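Local coordinates for protein shikimate dehydrogenase (NADP(+)) (Listeria monocytogenes, PDB 3TNL) that catalyses the reversible NADP-linked interconversion of 3-dehydroshikimate and shikimate, a step on the pathway to chorismate and the aromatic amino acids, at residues B[248-253]-B[272-277]; B[210-215]-B[221-226]; B[30-35]-B[59-64]; B[292-297]-B[305-310]. All blocks are in the same frame, centred on the assembly; numbering follows the deposited sequence.

Contact 1 (B[248-253]-B[272-277]); sequences PSADML and LEIAEE
L253 and A250 lie against I274 and A275, joining a short 3-10 turn to helix 270-277 within the Rossmann-type NAD-binding domain. That helix makes the beta-alpha-beta crossover between parallel strands 258-261 and 281-283, and the turn sits in the loop that leads from strand 229-232 into the first of them. L253 leads, its CA-CB bond already heading for the helix. CB itself meets nothing across the contact, and neither does CG, which stands beside the backbone N with chi1 at -49°. At CG the chain forks. CD2 diverges from the helix, while CD1 runs on into it and does all the touching from this residue: it lands 3.7 Å from A275 CA, against the helix backbone itself, with A275 CB at 4.2 Å and I274 CG2 at 4.1 Å from CD1. The small side chain of A275 probably lets the leucine methyl come down onto the backbone. L247 and C280 pack on the same leucine, whereas A275 also rests on V259 and T282 of the two strands its helix connects, so the methyl contact continues into the sheet. The contact is apolar throughout. The turn is held by L253 N donating to A250 O at 3.0 Å. I274 serves both A250 and L253 through a single branch: CG1 stands beside the backbone N, and CG2, opposite that N, meets A250 CB methyl to methyl at 3.9 Å.

Contact 2 (B[210-215]-B[221-226]); sequences QLFDIE and RKEIAE
Q210 and E223 reach for each other from opposite directions, one from strand 208-213 and one from helix 217-226, and their flat ends meet almost perpendicular, with the amide and carboxylate planes 82° apart. Q210 NE2 stops 3.5 Å from E223 OE1, and it also lies in the plane of the F212 ring, at its edge. Water 1 makes the definite link. It accepts from Q210 NE2 at 3.1 Å and from K222 NZ at 2.9 Å, and it donates to E223 OE2 at 2.7 Å. The second actor is F212, whose side chain crosses that of E223 at about a right angle; its ring is tilted 30° from the carboxylate and touches the aliphatic part, CE2 lying 4.1 Å from E223 CG. A bend at chi2 (-50°) folds the glutamate, so CG stays against the ring while the carboxylate swings round to the amide. That carboxylate is buried but well supplied with donors: OE1 takes a salt bridge from K156 and a hydrogen bond from S182, and OE2 takes Q219 NE2 as well as the water. The nearby lysines would favour its ionised form. On the helix surface K222 NZ bridges to E226 OE1 at 2.8 Å, coming in on the syn lone pair. Strand 208-213 is the edge strand of the parallel Rossmann-type sheet, and helix 217-226 carries the chain back across the sheet toward strand 229-232. On the way it lies over strands 180-185 and 156-160, where E223 rests on F184 and T158, and the F212 ring meets that of F184.

Contact 3 (B[30-35]-B[59-64]); sequences TERITG and AFAKLG
R32 reaches A61 and F60 because its CG is wedged between the backbone N and the carbonyl carbon (chi1 70°) and the chain then runs fully extended out to NE. Only at chi4 (87°) does it turn, swinging the guanidinium round at the end of this straight arm, beside helix 52-63. The touches are light: NE sits 4.1 Å from A61 CB, and NH1 lies 4.3 Å from F60 CB, with both methyl and methylene approaching the guanidinium obliquely. F60 offers little more than its CB, since the ring leads away, touching Y69 and T301 and meeting the ring of F297. The helix ends just past this point, where G64, at positive phi, closes it in a Schellman motif. This is the substrate-binding domain of the dehydrogenase, and the same helix begins at S52, a shikimate ligand. The loop 30-35, which feeds strand 38-44, also belongs to the dimer interface. The polar partners of the guanidinium lie outside the two segments: NH2 donates to Y67 O in its own chain, and NH1 makes a salt bridge with E31 OE2 of the second subunit, a pairing that E31 here returns to R32 there. Packing of A61 on E31 of the second subunit adds to the interface. Helix carbons thus border a cation whose charge is met by the neighbouring subunit, which is consistent with the contact helping to place R32 at the dimer interface.

Contact 4 (B[292-297]-B[305-310]); sequences QGAKAF and MPVDYI
Helix 286-301, which borders the NAD pocket through Q292, packs by A294 and F297 onto M305 and V307 of the chain's last turn and helix. M305 does most of the work. Its CB lies over the F297 ring in a CH-pi contact, 4.1 Å from the centroid and 30° off the ring normal, so off-centre. From there the side chain runs straight to SD and then bends at chi3 (-66°), which tucks the methyl back against the helix: CE is 3.7 Å from F297 CB and 3.6 Å from G293 O, against the helix backbone. The sulfur passes alongside A294, SD lying 3.9 Å from A294 CA. In fold terms this is where the C-terminal helix 307-313, with P306 at its N-cap, doubles back on the long helix before it; P306 is also the centre of an inverse gamma turn, which takes the chain from M305 into that helix. V307 follows at once and meets A294 CB with its CG2 at 3.7 Å, while also leaning on L290 and W291. F297 also packs into helix 52-63 of the substrate-binding domain, against H56, A59 and L63. A polar link lies beside all this carbon: water 2 donates to A294 O at 2.8 Å and accepts from M305 N at 2.9 Å.

In the fold
Along the chain the order is contact 3, contact 2, contact 1, contact 4, none nested in another. They form two groups. Contacts 1 and 2 share the nucleotide-binding Rossmann-type domain, their centres 15 Å apart, joined by a salt bridge from D251 to R221 and by M252 lying on helix 217-226. Contacts 3 and 4, with centres 17 Å apart, meet where F297 and I310 press on helix 52-63. Between the groups, contacts 2 and 3 are 49 Å apart, centre to centre. The C-terminal helices thus return to the substrate-binding domain near the chain's start, while helix 286-301 also touches NAD through Q292.

Contact 1 (B[248-253]-B[272-277])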
loop_
_atom_site.group_PDB
_atom_site.type_symbol
_atom_site.label_atom_id
_atom_site.label_comp_id
_atom_site.label_asym_id
_atom_site.label_seq_id
_atom_site.Cartn_x
_atom_site.Cartn_y
_atom_site.Cartn_z
ATOM N N PRO B 248 26.733 -18.461 32.878
ATOM C CA PRO B 248 28.017 -19.043 33.247
ATOM C C PRO B 248 27.971 -20.463 33.808
ATOM O O PRO B 248 28.853 -21.254 33.538
ATOM C CB PRO B 248 28.558 -18.057 34.320
ATOM C CG PRO B 248 27.888 -16.793 34.033
ATOM C CD PRO B 248 26.518 -17.175 33.580
ATOM N N SER B 249 26.944 -20.754 34.599
ATOM C CA SER B 249 26.861 -22.010 35.308
ATOM C C SER B 249 25.421 -22.456 35.516
ATOM O O SER B 249 24.549 -21.663 35.910
ATOM C CB SER B 249 27.552 -21.813 36.663
ATOM O OG SER B 249 27.670 -23.029 37.367
ATOM N N ALA B 250 25.181 -23.745 35.272
ATOM C CA ALA B 250 23.861 -24.330 35.443
ATOM C C ALA B 250 23.371 -24.188 36.885
ATOM O O ALA B 250 22.153 -24.040 37.117
ATOM C CB ALA B 250 23.832 -25.823 34.985
ATOM N N ASP B 251 24.304 -24.199 37.845
ATOM C CA ASP B 251 23.939 -24.121 39.269
ATOM C C ASP B 251 23.484 -22.727 39.705
ATOM O O ASP B 251 23.127 -22.519 40.884
ATOM C CB ASP B 251 25.062 -24.644 40.170
ATOM C CG ASP B 251 26.289 -23.759 40.163
ATOM O OD1 ASP B 251 27.310 -24.172 40.772
ATOM O OD2 ASP B 251 26.287 -22.641 39.623
ATOM N N MET B 252 23.436 -21.787 38.767
ATOM C CA MET B 252 22.843 -20.462 39.028
ATOM C C MET B 252 21.313 -20.555 38.886
ATOM O O MET B 252 20.580 -19.665 39.336
ATOM C CB MET B 252 23.380 -19.350 38.108
ATOM C CG MET B 252 24.789 -19.069 38.353
ATOM S SD MET B 252 25.355 -17.792 37.251
ATOM C CE MET B 252 27.047 -17.567 37.878
ATOM N N LEU B 253 20.817 -21.643 38.285
ATOM C CA LEU B 253 19.389 -21.845 38.070
ATOM C C LEU B 253 18.832 -22.750 39.178
ATOM O O LEU B 253 19.589 -23.374 39.924
ATOM C CB LEU B 253 19.161 -22.459 36.687
ATOM C CG LEU B 253 19.852 -21.807 35.497
ATOM C CD1 LEU B 253 19.411 -22.472 34.171
ATOM C CD2 LEU B 253 19.532 -20.357 35.431
ATOM N N LEU B 272 17.742 -22.117 26.993
ATOM C CA LEU B 272 16.507 -22.872 27.341
ATOM C C LEU B 272 16.775 -24.346 27.558
ATOM O O LEU B 272 16.165 -24.939 28.437
ATOM C CB LEU B 272 15.375 -22.589 26.355
ATOM C CG LEU B 272 14.966 -21.102 26.259
ATOM C CD1 LEU B 272 13.733 -20.967 25.318
ATOM C CD2 LEU B 272 14.621 -20.520 27.626
ATOM N N GLU B 273 17.691 -24.939 26.796
ATOM C CA GLU B 273 18.034 -26.338 27.028
ATOM C C GLU B 273 18.599 -26.504 28.452
ATOM O O GLU B 273 18.222 -27.429 29.163
ATOM C CB GLU B 273 19.093 -26.840 26.026
ATOM C CG GLU B 273 18.722 -26.941 24.594
ATOM C CD GLU B 273 19.842 -27.539 23.739
ATOM O OE1 GLU B 273 20.900 -27.919 24.318
ATOM O OE2 GLU B 273 19.625 -27.706 22.499
ATOM N N ILE B 274 19.542 -25.670 28.848
ATOM C CA ILE B 274 20.148 -25.756 30.161
ATOM C C ILE B 274 19.082 -25.556 31.218
ATOM O O ILE B 274 19.040 -26.276 32.221
ATOM C CB ILE B 274 21.296 -24.738 30.335
ATOM C CG1 ILE B 274 22.425 -25.057 29.361
ATOM C CG2 ILE B 274 21.804 -24.812 31.768
ATOM C CD1 ILE B 274 23.450 -23.894 29.197
ATOM N N ALA B 275 18.184 -24.591 30.999
ATOM C CA ALA B 275 17.095 -24.362 31.940
ATOM C C ALA B 275 16.234 -25.591 32.098
ATOM O O ALA B 275 15.892 -25.981 33.213
ATOM C CB ALA B 275 16.259 -23.177 31.494
ATOM N N GLU B 276 15.880 -26.221 30.990
ATOM C CA GLU B 276 15.094 -27.453 31.073
ATOM C C GLU B 276 15.861 -28.525 31.882
ATOM O O GLU B 276 15.280 -29.268 32.702
ATOM C CB GLU B 276 14.721 -27.965 29.690
ATOM C CG GLU B 276 13.788 -27.090 28.913
ATOM C CD GLU B 276 13.280 -27.773 27.637
ATOM O OE1 GLU B 276 13.640 -28.936 27.375
ATOM O OE2 GLU B 276 12.524 -27.139 26.888
ATOM N N GLU B 277 17.161 -28.641 31.619
ATOM C CA GLU B 277 18.016 -29.623 32.325
ATOM C C GLU B 277 18.034 -29.379 33.834
ATOM O O GLU B 277 18.303 -30.277 34.615
ATOM C CB GLU B 277 19.453 -29.625 31.771
ATOM C CG GLU B 277 19.586 -30.090 30.325
ATOM C CD GLU B 277 20.967 -29.774 29.711
ATOM O OE1 GLU B 277 21.140 -29.910 28.482
ATOM O OE2 GLU B 277 21.880 -29.352 30.455
#

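Contact 2 (B[210-215]-B[221-226])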
loop_
_atom_site.group_PDB
_atom_site.type_symbol
_atom_site.label_atom_id
_atom_site.label_comp_id
_atom_site.label_asym_id
_atom_site.label_seq_id
_atom_site.Cartn_x
_atom_site.Cartn_y
_atom_site.Cartn_z
ATOM N N GLN B 210 19.041 -1.730 38.335
ATOM C CA GLN B 210 20.490 -1.673 38.415
ATOM C C GLN B 210 21.089 -2.380 37.213
ATOM O O GLN B 210 20.425 -3.228 36.612
ATOM C CB GLN B 210 21.033 -2.213 39.724
ATOM C CG GLN B 210 20.643 -3.552 40.077
ATOM C CD GLN B 210 20.917 -3.876 41.579
ATOM O OE1 GLN B 210 21.629 -3.150 42.312
ATOM N NE2 GLN B 210 20.380 -4.993 42.005
ATOM N N LEU B 211 22.320 -1.980 36.872
ATOM C CA LEU B 211 23.071 -2.516 35.740
ATOM C C LEU B 211 24.440 -3.056 36.171
ATOM O O LEU B 211 25.128 -2.442 36.989
ATOM C CB LEU B 211 23.290 -1.409 34.708
ATOM C CG LEU B 211 24.180 -1.733 33.509
ATOM C CD1 LEU B 211 23.622 -2.812 32.605
ATOM C CD2 LEU B 211 24.439 -0.414 32.756
ATOM N N PHE B 212 24.810 -4.206 35.623
ATOM C CA PHE B 212 26.095 -4.831 35.842
ATOM C C PHE B 212 26.686 -5.364 34.536
ATOM O O PHE B 212 25.972 -5.624 33.569
ATOM C CB PHE B 212 25.939 -6.015 36.774
ATOM C CG PHE B 212 25.275 -5.672 38.091
ATOM C CD1 PHE B 212 25.987 -5.071 39.096
ATOM C CD2 PHE B 212 23.940 -5.970 38.303
ATOM C CE1 PHE B 212 25.364 -4.766 40.318
ATOM C CE2 PHE B 212 23.335 -5.698 39.531
ATOM C CZ PHE B 212 24.060 -5.081 40.512
ATOM N N ASP B 213 27.992 -5.584 34.536
ATOM C CA ASP B 213 28.694 -6.214 33.414
ATOM C C ASP B 213 28.317 -7.700 33.430
ATOM O O ASP B 213 28.289 -8.319 34.488
ATOM C CB ASP B 213 30.202 -6.045 33.661
ATOM C CG ASP B 213 31.074 -6.419 32.490
ATOM O OD1 ASP B 213 32.178 -5.804 32.417
ATOM O OD2 ASP B 213 30.706 -7.240 31.644
ATOM N N ILE B 214 28.079 -8.278 32.256
ATOM C CA ILE B 214 27.787 -9.703 32.130
ATOM C C ILE B 214 28.977 -10.552 32.632
ATOM O O ILE B 214 28.823 -11.733 32.944
ATOM C CB ILE B 214 27.391 -10.080 30.643
ATOM C CG1 ILE B 214 26.842 -11.511 30.528
ATOM C CG2 ILE B 214 28.581 -9.865 29.682
ATOM C CD1 ILE B 214 25.549 -11.765 31.307
ATOM N N GLU B 215 30.160 -9.978 32.663
ATOM C CA GLU B 215 31.331 -10.692 33.188
ATOM C C GLU B 215 31.352 -10.842 34.711
ATOM O O GLU B 215 32.176 -11.595 35.241
ATOM C CB GLU B 215 32.618 -10.013 32.716
ATOM C CG GLU B 215 32.805 -10.152 31.194
ATOM C CD GLU B 215 32.676 -11.624 30.675
ATOM O OE1 GLU B 215 31.935 -11.879 29.673
ATOM O OE2 GLU B 215 33.284 -12.534 31.291
ATOM N N ARG B 221 24.914 -14.487 39.915
ATOM C CA ARG B 221 24.411 -15.570 40.760
ATOM C C ARG B 221 23.396 -15.009 41.766
ATOM O O ARG B 221 22.318 -15.555 41.936
ATOM C CB ARG B 221 25.569 -16.234 41.502
ATOM C CG ARG B 221 25.177 -17.465 42.292
ATOM C CD ARG B 221 26.366 -18.105 42.992
ATOM N NE ARG B 221 27.245 -18.697 41.994
ATOM C CZ ARG B 221 26.968 -19.848 41.384
ATOM N NH1 ARG B 221 27.787 -20.337 40.454
ATOM N NH2 ARG B 221 25.869 -20.501 41.685
ATOM N N LYS B 222 23.763 -13.898 42.413
ATOM C CA LYS B 222 22.880 -13.280 43.408
ATOM C C LYS B 222 21.584 -12.853 42.755
ATOM O O LYS B 222 20.486 -13.190 43.241
ATOM C CB LYS B 222 23.518 -12.087 44.096
ATOM C CG LYS B 222 22.574 -11.398 45.098
ATOM C CD LYS B 222 23.201 -10.110 45.658
ATOM C CE LYS B 222 22.343 -9.481 46.743
ATOM N NZ LYS B 222 21.071 -8.783 46.317
ATOM N N GLU B 223 21.707 -12.104 41.658
ATOM C CA GLU B 223 20.507 -11.586 41.017
ATOM C C GLU B 223 19.536 -12.696 40.586
ATOM O O GLU B 223 18.313 -12.631 40.883
ATOM C CB GLU B 223 20.850 -10.616 39.874
ATOM C CG GLU B 223 21.717 -9.430 40.290
ATOM C CD GLU B 223 21.188 -8.729 41.494
ATOM O OE1 GLU B 223 20.000 -8.395 41.496
ATOM O OE2 GLU B 223 21.965 -8.514 42.461
ATOM N N ILE B 224 20.052 -13.707 39.900
ATOM C CA ILE B 224 19.186 -14.811 39.475
ATOM C C ILE B 224 18.523 -15.528 40.664
ATOM O O ILE B 224 17.339 -15.860 40.617
ATOM C CB ILE B 224 19.920 -15.801 38.590
ATOM C CG1 ILE B 224 20.351 -15.168 37.278
ATOM C CG2 ILE B 224 19.022 -16.985 38.271
ATOM C CD1 ILE B 224 21.254 -16.056 36.410
ATOM N N ALA B 225 19.290 -15.767 41.720
ATOM C CA ALA B 225 18.787 -16.427 42.892
ATOM C C ALA B 225 17.579 -15.728 43.504
ATOM O O ALA B 225 16.718 -16.390 44.095
ATOM C CB ALA B 225 19.917 -16.542 43.946
ATOM N N GLU B 226 17.561 -14.403 43.370
ATOM C CA GLU B 226 16.500 -13.554 43.918
ATOM C C GLU B 226 15.357 -13.225 42.959
ATOM O O GLU B 226 14.396 -12.567 43.351
ATOM C CB GLU B 226 17.151 -12.246 44.404
ATOM C CG GLU B 226 18.154 -12.492 45.514
ATOM C CD GLU B 226 18.952 -11.272 45.937
ATOM O OE1 GLU B 226 18.911 -10.217 45.268
ATOM O OE2 GLU B 226 19.657 -11.413 46.968
HETATM O O HOH W 1 21.421 -6.716 44.357
#

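Contact 3 (B[30-35]-B[59-64])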
loop_
_atom_site.group_PDB
_atom_site.type_symbol
_atom_site.label_atom_id
_atom_site.label_comp_id
_atom_site.label_asym_id
_atom_site.label_seq_id
_atom_site.Cartn_x
_atom_site.Cartn_y
_atom_site.Cartn_z
ATOM N N THR B 30 -11.715 -13.908 -7.608
ATOM C CA THR B 30 -11.184 -14.604 -6.439
ATOM C C THR B 30 -10.279 -13.714 -5.578
ATOM O O THR B 30 -10.050 -13.993 -4.409
ATOM C CB THR B 30 -10.448 -15.921 -6.815
ATOM O OG1 THR B 30 -9.376 -15.644 -7.718
ATOM C CG2 THR B 30 -11.418 -16.915 -7.460
ATOM N N GLU B 31 -9.767 -12.650 -6.161
ATOM C CA GLU B 31 -8.928 -11.731 -5.413
ATOM C C GLU B 31 -9.790 -10.896 -4.472
ATOM O O GLU B 31 -10.724 -10.208 -4.915
ATOM C CB GLU B 31 -8.186 -10.805 -6.374
ATOM C CG GLU B 31 -7.064 -11.504 -7.165
ATOM C CD GLU B 31 -5.849 -11.790 -6.302
ATOM O OE1 GLU B 31 -5.502 -12.972 -6.106
ATOM O OE2 GLU B 31 -5.260 -10.819 -5.784
ATOM N N ARG B 32 -9.441 -10.886 -3.191
ATOM C CA ARG B 32 -10.223 -10.129 -2.215
ATOM C C ARG B 32 -9.893 -8.633 -2.205
ATOM O O ARG B 32 -10.630 -7.841 -1.628
ATOM C CB ARG B 32 -10.010 -10.668 -0.789
ATOM C CG ARG B 32 -8.638 -10.418 -0.179
ATOM C CD ARG B 32 -8.592 -10.901 1.266
ATOM N NE ARG B 32 -7.296 -10.685 1.923
ATOM C CZ ARG B 32 -6.926 -9.568 2.562
ATOM N NH1 ARG B 32 -5.732 -9.503 3.133
ATOM N NH2 ARG B 32 -7.740 -8.525 2.635
ATOM N N ILE B 33 -8.790 -8.262 -2.846
ATOM C CA ILE B 33 -8.385 -6.872 -2.887
ATOM C C ILE B 33 -9.167 -6.137 -3.943
ATOM O O ILE B 33 -9.228 -6.574 -5.103
ATOM C CB ILE B 33 -6.900 -6.717 -3.248
ATOM C CG1 ILE B 33 -6.020 -7.479 -2.257
ATOM C CG2 ILE B 33 -6.533 -5.233 -3.305
ATOM C CD1 ILE B 33 -6.236 -7.117 -0.795
ATOM N N THR B 34 -9.792 -5.033 -3.545
ATOM C CA THR B 34 -10.531 -4.168 -4.463
ATOM C C THR B 34 -10.131 -2.710 -4.193
ATOM O O THR B 34 -9.210 -2.452 -3.431
ATOM C CB THR B 34 -12.058 -4.285 -4.285
ATOM O OG1 THR B 34 -12.449 -3.694 -3.029
ATOM C CG2 THR B 34 -12.500 -5.734 -4.343
ATOM N N GLY B 35 -10.829 -1.770 -4.836
ATOM C CA GLY B 35 -10.629 -0.357 -4.546
ATOM C C GLY B 35 -11.023 0.041 -3.131
ATOM O O GLY B 35 -10.660 1.115 -2.689
ATOM N N ALA B 59 -4.800 -12.728 9.496
ATOM C CA ALA B 59 -5.772 -12.247 10.470
ATOM C C ALA B 59 -6.880 -11.448 9.778
ATOM O O ALA B 59 -8.077 -11.653 10.043
ATOM C CB ALA B 59 -5.064 -11.374 11.587
ATOM N N PHE B 60 -6.502 -10.541 8.875
ATOM C CA PHE B 60 -7.511 -9.757 8.181
ATOM C C PHE B 60 -8.468 -10.672 7.412
ATOM O O PHE B 60 -9.692 -10.490 7.473
ATOM C CB PHE B 60 -6.909 -8.783 7.175
ATOM C CG PHE B 60 -6.030 -7.731 7.754
ATOM C CD1 PHE B 60 -6.366 -7.055 8.899
ATOM C CD2 PHE B 60 -4.879 -7.358 7.075
ATOM C CE1 PHE B 60 -5.571 -6.038 9.382
ATOM C CE2 PHE B 60 -4.072 -6.306 7.542
ATOM C CZ PHE B 60 -4.392 -5.684 8.734
ATOM N N ALA B 61 -7.910 -11.623 6.672
ATOM C CA ALA B 61 -8.711 -12.554 5.866
ATOM C C ALA B 61 -9.637 -13.413 6.719
ATOM O O ALA B 61 -10.810 -13.582 6.370
ATOM C CB ALA B 61 -7.815 -13.416 4.980
ATOM N N LYS B 62 -9.124 -13.919 7.837
ATOM C CA LYS B 62 -9.918 -14.725 8.767
ATOM C C LYS B 62 -11.113 -13.938 9.292
ATOM O O LYS B 62 -12.241 -14.467 9.342
ATOM C CB LYS B 62 -9.044 -15.173 9.951
ATOM C CG LYS B 62 -9.759 -16.039 10.998
ATOM C CD LYS B 62 -10.293 -17.309 10.393
ATOM C CE LYS B 62 -10.829 -18.250 11.480
ATOM N NZ LYS B 62 -11.423 -19.476 10.874
ATOM N N LEU B 63 -10.892 -12.685 9.682
ATOM C CA LEU B 63 -11.953 -11.848 10.253
ATOM C C LEU B 63 -12.788 -11.124 9.190
ATOM O O LEU B 63 -13.751 -10.442 9.528
ATOM C CB LEU B 63 -11.378 -10.808 11.224
ATOM C CG LEU B 63 -10.681 -11.315 12.496
ATOM C CD1 LEU B 63 -10.422 -10.169 13.440
ATOM C CD2 LEU B 63 -11.500 -12.360 13.178
ATOM N N GLY B 64 -12.391 -11.242 7.923
ATOM C CA GLY B 64 -13.097 -10.568 6.829
ATOM C C GLY B 64 -12.954 -9.058 6.846
ATOM O O GLY B 64 -13.858 -8.336 6.428
#

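Contact 4 (B[292-297]-B[305-310])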
loop_
_atom_site.group_PDB
_atom_site.type_symbol
_atom_site.label_atom_id
_atom_site.label_comp_id
_atom_site.label_asym_id
_atom_site.label_seq_id
_atom_site.Cartn_x
_atom_site.Cartn_y
_atom_site.Cartn_z
ATOM N N GLN B 292 2.644 -8.980 20.415
ATOM C CA GLN B 292 2.949 -7.607 19.980
ATOM C C GLN B 292 2.120 -7.308 18.699
ATOM O O GLN B 292 1.634 -6.196 18.483
ATOM C CB GLN B 292 4.443 -7.337 19.792
ATOM C CG GLN B 292 5.097 -7.851 18.577
ATOM C CD GLN B 292 6.591 -7.472 18.550
ATOM O OE1 GLN B 292 7.411 -8.114 19.192
ATOM N NE2 GLN B 292 6.923 -6.420 17.822
ATOM N N GLY B 293 1.988 -8.314 17.847
ATOM C CA GLY B 293 1.149 -8.222 16.653
ATOM C C GLY B 293 -0.331 -8.026 17.018
ATOM O O GLY B 293 -1.039 -7.187 16.433
ATOM N N ALA B 294 -0.805 -8.749 18.031
ATOM C CA ALA B 294 -2.202 -8.623 18.491
ATOM C C ALA B 294 -2.484 -7.213 19.004
ATOM O O ALA B 294 -3.570 -6.633 18.756
ATOM C CB ALA B 294 -2.522 -9.659 19.574
ATOM N N LYS B 295 -1.513 -6.638 19.696
ATOM C CA LYS B 295 -1.707 -5.319 20.250
ATOM C C LYS B 295 -1.824 -4.287 19.112
ATOM O O LYS B 295 -2.733 -3.452 19.098
ATOM C CB LYS B 295 -0.560 -4.950 21.192
ATOM C CG LYS B 295 -0.755 -3.645 21.945
ATOM C CD LYS B 295 -1.726 -3.789 23.113
ATOM C CE LYS B 295 -1.926 -2.432 23.774
ATOM N NZ LYS B 295 -2.917 -2.526 24.917
ATOM N N ALA B 296 -0.889 -4.325 18.158
ATOM C CA ALA B 296 -0.957 -3.427 17.011
ATOM C C ALA B 296 -2.244 -3.627 16.195
ATOM O O ALA B 296 -2.889 -2.668 15.771
ATOM C CB ALA B 296 0.251 -3.625 16.119
ATOM N N PHE B 297 -2.646 -4.888 16.011
ATOM C CA PHE B 297 -3.854 -5.227 15.251
ATOM C C PHE B 297 -5.098 -4.544 15.839
ATOM O O PHE B 297 -5.930 -3.986 15.087
ATOM C CB PHE B 297 -4.018 -6.738 15.267
ATOM C CG PHE B 297 -5.105 -7.243 14.371
ATOM C CD1 PHE B 297 -4.833 -7.588 13.068
ATOM C CD2 PHE B 297 -6.400 -7.397 14.849
ATOM C CE1 PHE B 297 -5.851 -8.089 12.245
ATOM C CE2 PHE B 297 -7.419 -7.878 14.030
ATOM C CZ PHE B 297 -7.127 -8.213 12.722
ATOM N N MET B 305 -7.413 -9.706 17.490
ATOM C CA MET B 305 -6.745 -10.685 16.609
ATOM C C MET B 305 -6.938 -12.089 17.145
ATOM O O MET B 305 -6.825 -12.282 18.334
ATOM C CB MET B 305 -5.217 -10.423 16.532
ATOM C CG MET B 305 -4.408 -11.565 15.849
ATOM S SD MET B 305 -2.581 -11.390 15.822
ATOM C CE MET B 305 -2.574 -10.070 14.836
ATOM N N PRO B 306 -7.200 -13.070 16.257
ATOM C CA PRO B 306 -7.361 -14.487 16.688
ATOM C C PRO B 306 -5.972 -15.141 16.801
ATOM O O PRO B 306 -5.514 -15.795 15.862
ATOM C CB PRO B 306 -8.187 -15.089 15.558
ATOM C CG PRO B 306 -7.817 -14.288 14.363
ATOM C CD PRO B 306 -7.539 -12.895 14.833
ATOM N N VAL B 307 -5.319 -14.954 17.957
ATOM C CA VAL B 307 -3.932 -15.367 18.156
ATOM C C VAL B 307 -3.671 -16.867 18.003
ATOM O O VAL B 307 -2.672 -17.278 17.401
ATOM C CB VAL B 307 -3.363 -14.826 19.526
ATOM C CG1 VAL B 307 -2.017 -15.494 19.845
ATOM C CG2 VAL B 307 -3.236 -13.290 19.509
ATOM N N ASP B 308 -4.560 -17.682 18.557
ATOM C CA ASP B 308 -4.422 -19.127 18.459
ATOM C C ASP B 308 -4.486 -19.564 16.993
ATOM O O ASP B 308 -3.723 -20.430 16.557
ATOM C CB ASP B 308 -5.518 -19.815 19.266
ATOM C CG ASP B 308 -5.449 -19.484 20.754
ATOM O OD1 ASP B 308 -4.398 -18.994 21.216
ATOM O OD2 ASP B 308 -6.447 -19.727 21.467
ATOM N N TYR B 309 -5.390 -18.944 16.237
ATOM C CA TYR B 309 -5.540 -19.242 14.814
ATOM C C TYR B 309 -4.241 -18.892 14.092
ATOM O O TYR B 309 -3.733 -19.694 13.320
ATOM C CB TYR B 309 -6.747 -18.505 14.217
ATOM C CG TYR B 309 -6.832 -18.581 12.706
ATOM C CD1 TYR B 309 -6.302 -17.555 11.903
ATOM C CD2 TYR B 309 -7.420 -19.673 12.076
ATOM C CE1 TYR B 309 -6.367 -17.615 10.518
ATOM C CE2 TYR B 309 -7.491 -19.747 10.683
ATOM C CZ TYR B 309 -6.955 -18.717 9.915
ATOM O OH TYR B 309 -7.026 -18.783 8.549
ATOM N N ILE B 310 -3.690 -17.701 14.362
ATOM C CA ILE B 310 -2.441 -17.286 13.736
ATOM C C ILE B 310 -1.270 -18.213 14.117
ATOM O O ILE B 310 -0.459 -18.592 13.266
ATOM C CB ILE B 310 -2.118 -15.789 14.074
ATOM C CG1 ILE B 310 -3.200 -14.874 13.482
ATOM C CG2 ILE B 310 -0.723 -15.376 13.573
ATOM C CD1 ILE B 310 -3.415 -15.019 11.939
HETATM O O HOH W 2 -5.913 -8.061 19.322
#